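Local coordinates for putative tryptophan halogenase (Xanthomonas campestris pv. campestris, PDB 6Y1W), which probably acts as a flavin-dependent halogenase that uses FAD to chlorinate or brominate an aromatic substrate, and is seen here without its cofactor, at residues His387-Thr399 and Glu438-Gln452. Residues are numbered along the deposited sequence; the frame is centred on the assembly and turned at random. Where two conformers were deposited one is given.
Sequences HIRDFVILHYHAT and ELFAENSWIQVMLGQ. With BUD ((2S,3S)-butane-2,3-diol), chain H.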
loop_
_atom_site.group_PDB
_atom_site.type_symbol
_atom_site.label_atom_id
_atom_site.label_comp_id
_atom_site.label_asym_id
_atom_site.label_seq_id
_atom_site.Cartn_x
_atom_site.Cartn_y
_atom_site.Cartn_z
ATOM N N HIS A 387 0.379 2.114 13.413
ATOM C CA HIS A 387 1.614 1.586 12.848
ATOM C C HIS A 387 2.839 2.351 13.368
ATOM O O HIS A 387 3.883 1.753 13.679
ATOM C CB HIS A 387 1.572 1.664 11.332
ATOM C CG HIS A 387 2.925 1.649 10.746
ATOM N ND1 HIS A 387 3.658 0.489 10.659
ATOM C CD2 HIS A 387 3.734 2.652 10.313
ATOM C CE1 HIS A 387 4.852 0.767 10.161
ATOM N NE2 HIS A 387 4.920 2.066 9.940
ATOM N N ILE A 388 2.755 3.682 13.421
ATOM C CA ILE A 388 3.882 4.440 13.955
ATOM C C ILE A 388 4.069 4.146 15.442
ATOM O O ILE A 388 5.208 3.959 15.909
ATOM C CB ILE A 388 3.680 5.938 13.669
ATOM C CG1 ILE A 388 3.722 6.174 12.155
ATOM C CG2 ILE A 388 4.747 6.771 14.262
ATOM C CD1 ILE A 388 3.155 7.619 11.759
ATOM N N ARG A 389 2.960 4.070 16.194
ATOM C CA ARG A 389 3.008 3.697 17.612
ATOM C C ARG A 389 3.804 2.415 17.801
ATOM O O ARG A 389 4.686 2.345 18.677
ATOM C CB ARG A 389 1.583 3.531 18.162
ATOM C CG ARG A 389 1.569 3.061 19.640
ATOM C CD ARG A 389 0.272 2.358 19.962
ATOM N NE ARG A 389 0.180 1.126 19.197
ATOM C CZ ARG A 389 -0.973 0.485 18.969
ATOM N NH1 ARG A 389 -2.098 0.999 19.494
ATOM N NH2 ARG A 389 -0.989 -0.661 18.251
ATOM N N ASP A 390 3.519 1.391 16.969
ATOM C CA ASP A 390 4.188 0.100 17.142
ATOM C C ASP A 390 5.683 0.243 16.940
ATOM O O ASP A 390 6.478 -0.426 17.616
ATOM C CB ASP A 390 3.625 -0.941 16.172
ATOM C CG ASP A 390 2.258 -1.475 16.599
ATOM O OD1 ASP A 390 1.755 -1.080 17.682
ATOM O OD2 ASP A 390 1.685 -2.256 15.787
ATOM N N PHE A 391 6.089 1.094 15.994
ATOM C CA PHE A 391 7.506 1.256 15.720
ATOM C C PHE A 391 8.213 1.982 16.867
ATOM O O PHE A 391 9.385 1.694 17.166
ATOM C CB PHE A 391 7.683 2.019 14.396
ATOM C CG PHE A 391 9.036 1.761 13.736
ATOM C CD1 PHE A 391 9.191 0.697 12.857
ATOM C CD2 PHE A 391 10.134 2.589 14.004
ATOM C CE1 PHE A 391 10.440 0.453 12.255
ATOM C CE2 PHE A 391 11.358 2.361 13.414
ATOM C CZ PHE A 391 11.523 1.297 12.532
ATOM N N VAL A 392 7.527 2.939 17.505
ATOM C CA VAL A 392 8.081 3.602 18.675
ATOM C C VAL A 392 8.219 2.602 19.812
ATOM O O VAL A 392 9.267 2.532 20.470
ATOM C CB VAL A 392 7.202 4.805 19.048
ATOM C CG1 VAL A 392 7.613 5.418 20.423
ATOM C CG2 VAL A 392 7.234 5.860 17.911
ATOM N N ILE A 393 7.192 1.761 20.008
ATOM C CA ILE A 393 7.278 0.724 21.045
ATOM C C ILE A 393 8.442 -0.211 20.791
ATOM O O ILE A 393 9.164 -0.609 21.731
ATOM C CB ILE A 393 5.963 -0.061 21.119
ATOM C CG1 ILE A 393 4.845 0.847 21.616
ATOM C CG2 ILE A 393 6.093 -1.213 22.129
ATOM C CD1 ILE A 393 3.443 0.247 21.429
ATOM N N LEU A 394 8.669 -0.559 19.520
ATOM C CA LEU A 394 9.787 -1.419 19.168
ATOM C C LEU A 394 11.112 -0.913 19.738
ATOM O O LEU A 394 11.928 -1.705 20.231
ATOM C CB LEU A 394 9.855 -1.515 17.647
ATOM C CG LEU A 394 11.104 -2.151 17.088
ATOM C CD1 LEU A 394 11.254 -3.638 17.497
ATOM C CD2 LEU A 394 11.088 -2.033 15.578
ATOM N N HIS A 395 11.331 0.406 19.713
ATOM C CA HIS A 395 12.608 0.938 20.198
ATOM C C HIS A 395 12.840 0.628 21.676
ATOM O O HIS A 395 13.988 0.420 22.084
ATOM C CB HIS A 395 12.652 2.448 19.963
ATOM C CG HIS A 395 13.165 2.828 18.606
ATOM N ND1 HIS A 395 14.440 2.491 18.184
ATOM C CD2 HIS A 395 12.585 3.506 17.580
ATOM C CE1 HIS A 395 14.629 2.958 16.955
ATOM N NE2 HIS A 395 13.527 3.586 16.569
ATOM N N TYR A 396 11.779 0.619 22.484
ATOM C CA TYR A 396 11.908 0.359 23.914
ATOM C C TYR A 396 11.898 -1.129 24.223
ATOM O O TYR A 396 12.564 -1.553 25.179
ATOM C CB TYR A 396 10.773 1.042 24.688
ATOM C CG TYR A 396 10.972 2.531 24.794
ATOM C CD1 TYR A 396 11.854 3.055 25.719
ATOM C CD2 TYR A 396 10.262 3.423 23.974
ATOM C CE1 TYR A 396 12.046 4.425 25.857
ATOM C CE2 TYR A 396 10.471 4.806 24.104
ATOM C CZ TYR A 396 11.352 5.285 25.054
ATOM O OH TYR A 396 11.571 6.626 25.233
ATOM N N HIS A 397 11.149 -1.925 23.452
ATOM C CA HIS A 397 10.955 -3.340 23.786
ATOM C C HIS A 397 12.089 -4.216 23.294
ATOM O O HIS A 397 12.423 -5.211 23.953
ATOM C CB HIS A 397 9.633 -3.850 23.189
ATOM C CG HIS A 397 9.206 -5.201 23.704
ATOM N ND1 HIS A 397 8.975 -5.434 25.045
ATOM C CD2 HIS A 397 8.918 -6.360 23.056
ATOM C CE1 HIS A 397 8.556 -6.687 25.200
ATOM N NE2 HIS A 397 8.515 -7.273 24.016
ATOM N N ALA A 398 12.670 -3.891 22.137
ATOM C CA ALA A 398 13.776 -4.675 21.581
ATOM C C ALA A 398 15.075 -4.170 22.205
ATOM O O ALA A 398 15.697 -3.225 21.722
ATOM C CB ALA A 398 13.792 -4.577 20.064
ATOM N N THR A 399 15.490 -4.774 23.326
ATOM C CA THR A 399 16.701 -4.289 23.982
ATOM C C THR A 399 17.306 -5.435 24.768
ATOM O O THR A 399 16.575 -6.298 25.270
ATOM C CB THR A 399 16.460 -3.087 24.923
ATOM O OG1 THR A 399 17.718 -2.703 25.487
ATOM C CG2 THR A 399 15.468 -3.436 26.061
ATOM N N GLU A 438 1.609 2.516 5.561
ATOM C CA GLU A 438 2.446 2.565 6.753
ATOM C C GLU A 438 3.656 3.436 6.456
ATOM O O GLU A 438 4.222 3.389 5.358
ATOM C CB GLU A 438 2.897 1.168 7.160
ATOM C CG GLU A 438 1.793 0.369 7.787
ATOM C CD GLU A 438 2.117 -1.108 7.823
ATOM O OE1 GLU A 438 3.133 -1.529 7.209
ATOM O OE2 GLU A 438 1.360 -1.851 8.483
ATOM N N LEU A 439 4.041 4.239 7.457
ATOM C CA LEU A 439 5.190 5.117 7.278
ATOM C C LEU A 439 6.484 4.324 7.108
ATOM O O LEU A 439 7.292 4.635 6.235
ATOM C CB LEU A 439 5.296 6.076 8.466
ATOM C CG LEU A 439 6.603 6.863 8.530
ATOM C CD1 LEU A 439 6.784 7.783 7.310
ATOM C CD2 LEU A 439 6.622 7.684 9.810
ATOM N N PHE A 440 6.746 3.361 7.991
ATOM C CA PHE A 440 8.090 2.804 8.069
ATOM C C PHE A 440 8.279 1.725 7.001
ATOM O O PHE A 440 7.509 0.760 6.927
ATOM C CB PHE A 440 8.358 2.302 9.487
ATOM C CG PHE A 440 8.473 3.447 10.475
ATOM C CD1 PHE A 440 9.589 4.268 10.443
ATOM C CD2 PHE A 440 7.455 3.728 11.386
ATOM C CE1 PHE A 440 9.695 5.325 11.303
ATOM C CE2 PHE A 440 7.548 4.792 12.253
ATOM C CZ PHE A 440 8.675 5.595 12.223
ATOM N N ALA A 441 9.284 1.925 6.162
ATOM C CA ALA A 441 9.605 1.026 5.079
ATOM C C ALA A 441 10.271 -0.251 5.610
ATOM O O ALA A 441 10.676 -0.347 6.768
ATOM C CB ALA A 441 10.538 1.724 4.091
ATOM N N GLU A 442 10.344 -1.257 4.741
ATOM C CA GLU A 442 11.067 -2.474 5.104
ATOM C C GLU A 442 12.473 -2.172 5.615
ATOM O O GLU A 442 12.905 -2.766 6.609
ATOM C CB GLU A 442 11.101 -3.433 3.908
ATOM C CG GLU A 442 9.728 -4.040 3.641
ATOM C CD GLU A 442 9.705 -4.990 2.458
ATOM O OE1 GLU A 442 10.763 -5.231 1.862
ATOM O OE2 GLU A 442 8.610 -5.498 2.126
ATOM N N ASN A 443 13.199 -1.241 4.971
ATOM C CA ASN A 443 14.555 -0.906 5.414
ATOM C C ASN A 443 14.576 -0.484 6.886
ATOM O O ASN A 443 15.551 -0.766 7.612
ATOM C CB ASN A 443 15.134 0.233 4.552
ATOM C CG ASN A 443 16.571 0.601 4.961
ATOM O OD1 ASN A 443 17.472 -0.175 4.748
ATOM N ND2 ASN A 443 16.761 1.773 5.537
ATOM N N SER A 444 13.549 0.256 7.310
ATOM C CA SER A 444 13.494 0.767 8.679
ATOM C C SER A 444 13.306 -0.367 9.672
ATOM O O SER A 444 14.030 -0.446 10.675
ATOM C CB SER A 444 12.340 1.762 8.822
ATOM O OG SER A 444 12.681 2.989 8.192
ATOM N N TRP A 445 12.330 -1.253 9.406
ATOM C CA TRP A 445 12.122 -2.427 10.264
ATOM C C TRP A 445 13.409 -3.252 10.375
ATOM O O TRP A 445 13.778 -3.707 11.475
ATOM C CB TRP A 445 10.995 -3.315 9.694
ATOM C CG TRP A 445 9.625 -2.784 9.912
ATOM C CD1 TRP A 445 8.823 -2.184 8.971
ATOM C CD2 TRP A 445 8.859 -2.817 11.129
ATOM N NE1 TRP A 445 7.624 -1.842 9.528
ATOM C CE2 TRP A 445 7.617 -2.199 10.853
ATOM C CE3 TRP A 445 9.110 -3.299 12.421
ATOM C CZ2 TRP A 445 6.612 -2.059 11.822
ATOM C CZ3 TRP A 445 8.117 -3.149 13.394
ATOM C CH2 TRP A 445 6.877 -2.535 13.086
ATOM N N ILE A 446 14.101 -3.455 9.244
ATOM C CA ILE A 446 15.319 -4.267 9.251
ATOM C C ILE A 446 16.421 -3.570 10.033
ATOM O O ILE A 446 17.027 -4.158 10.927
ATOM C CB ILE A 446 15.798 -4.571 7.818
ATOM C CG1 ILE A 446 14.736 -5.320 7.020
ATOM C CG2 ILE A 446 17.143 -5.319 7.833
ATOM C CD1 ILE A 446 15.030 -5.292 5.519
ATOM N N GLN A 447 16.689 -2.297 9.727
ATOM C CA GLN A 447 17.791 -1.624 10.419
ATOM C C GLN A 447 17.547 -1.562 11.925
ATOM O O GLN A 447 18.473 -1.770 12.726
ATOM C CB GLN A 447 18.015 -0.217 9.865
ATOM C CG GLN A 447 18.622 -0.170 8.456
ATOM C CD GLN A 447 19.020 1.272 8.111
ATOM O OE1 GLN A 447 18.656 2.178 8.807
ATOM N NE2 GLN A 447 19.767 1.455 7.031
ATOM N N VAL A 448 16.321 -1.247 12.340
ATOM C CA VAL A 448 16.080 -1.112 13.771
ATOM C C VAL A 448 16.063 -2.477 14.461
ATOM O O VAL A 448 16.610 -2.620 15.565
ATOM C CB VAL A 448 14.782 -0.327 14.001
ATOM C CG1 VAL A 448 14.405 -0.334 15.445
ATOM C CG2 VAL A 448 15.042 1.126 13.518
ATOM N N MET A 449 15.425 -3.492 13.861
ATOM C CA MET A 449 15.427 -4.787 14.557
ATOM C C MET A 449 16.823 -5.405 14.592
ATOM O O MET A 449 17.247 -5.908 15.644
ATOM C CB MET A 449 14.408 -5.749 13.951
ATOM C CG MET A 449 13.014 -5.274 14.320
ATOM S SD MET A 449 11.728 -6.523 13.981
ATOM C CE MET A 449 11.608 -6.388 12.207
ATOM N N LEU A 450 17.587 -5.345 13.487
ATOM C CA LEU A 450 18.957 -5.855 13.563
ATOM C C LEU A 450 19.780 -5.017 14.533
ATOM O O LEU A 450 20.570 -5.560 15.336
ATOM C CB LEU A 450 19.615 -5.810 12.185
ATOM C CG LEU A 450 19.363 -6.923 11.195
ATOM C CD1 LEU A 450 20.094 -6.572 9.887
ATOM C CD2 LEU A 450 19.872 -8.249 11.779
ATOM N N GLY A 451 19.632 -3.688 14.449
ATOM C CA GLY A 451 20.421 -2.803 15.299
ATOM C C GLY A 451 20.177 -2.983 16.780
ATOM O O GLY A 451 21.092 -2.797 17.596
ATOM N N GLN A 452 18.944 -3.317 17.162
ATOM C CA GLN A 452 18.578 -3.503 18.549
ATOM C C GLN A 452 18.599 -4.974 18.964
ATOM O O GLN A 452 18.123 -5.306 20.052
ATOM C CB GLN A 452 17.240 -2.844 18.837
ATOM C CG GLN A 452 17.371 -1.330 18.524
ATOM C CD GLN A 452 16.484 -0.386 19.300
ATOM O OE1 GLN A 452 16.420 0.791 18.939
ATOM N NE2 GLN A 452 15.861 -0.846 20.390
HETATM C C1 BUD H . 10.886 8.014 7.511
HETATM O O1 BUD H . 11.916 6.281 8.767
HETATM C C2 BUD H . 10.879 6.521 7.844
HETATM O O2 BUD H . 11.024 4.304 6.789
HETATM C C3 BUD H . 11.109 5.703 6.568
HETATM C C4 BUD H . 10.059 6.109 5.527
#
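A buried aromatic cluster of His-387, Phe-391, Phe-440 and Trp-445 joins helix 371-397 to helix 442-451 and the loop before it. The two helix segments run nearly parallel, at 17°. Phe-391 is sandwiched. Phe-440 stacks face to face on Phe-391, ring centroids 3.9 Å apart, and Leu-394 CD2 of the same helix as Phe-391 lies over the other face. The Phe-391 edge points into the indole face of Trp-445 in a T-shaped pair. Val-448 CG2 meets Phe-391 CZ, the two side chains pointing at each other. With CG anti to the backbone N (chi1 158°), the His-387 imidazole reaches the loop. There His-387 NE2 accepts a nearly straight hydrogen bond from Phe-440 N (3.0 Å, 167°). Glu-438 CB sits over the centre of the imidazole, a CH-pi contact, while the Glu-438 carboxylate forms a salt bridge with Arg-422.

At the far end Gln-452 ties down the C-terminus of helix 371-397. Gln-452 NE2 donates to His-395 O (2.8 Å) and Ala-398 O (2.7 Å), both in the amide plane. Gln-452 OE1 accepts from His-395 ND1 at 2.7 Å and is also hydrogen-bonded to Tyr-104. His-395 NE2 is hydrogen-bonded to Glu-347, predicted to bind tryptophan, so Gln-452 probably helps orient a histidine in that site's second shell. Butanediol O2 is held by Ala-441 N and Ser-444 OG beside Phe-440. Strand 102-107 packs on His-395, Gln-447 and Val-448, and helix 417-429 on Trp-445 and Met-449.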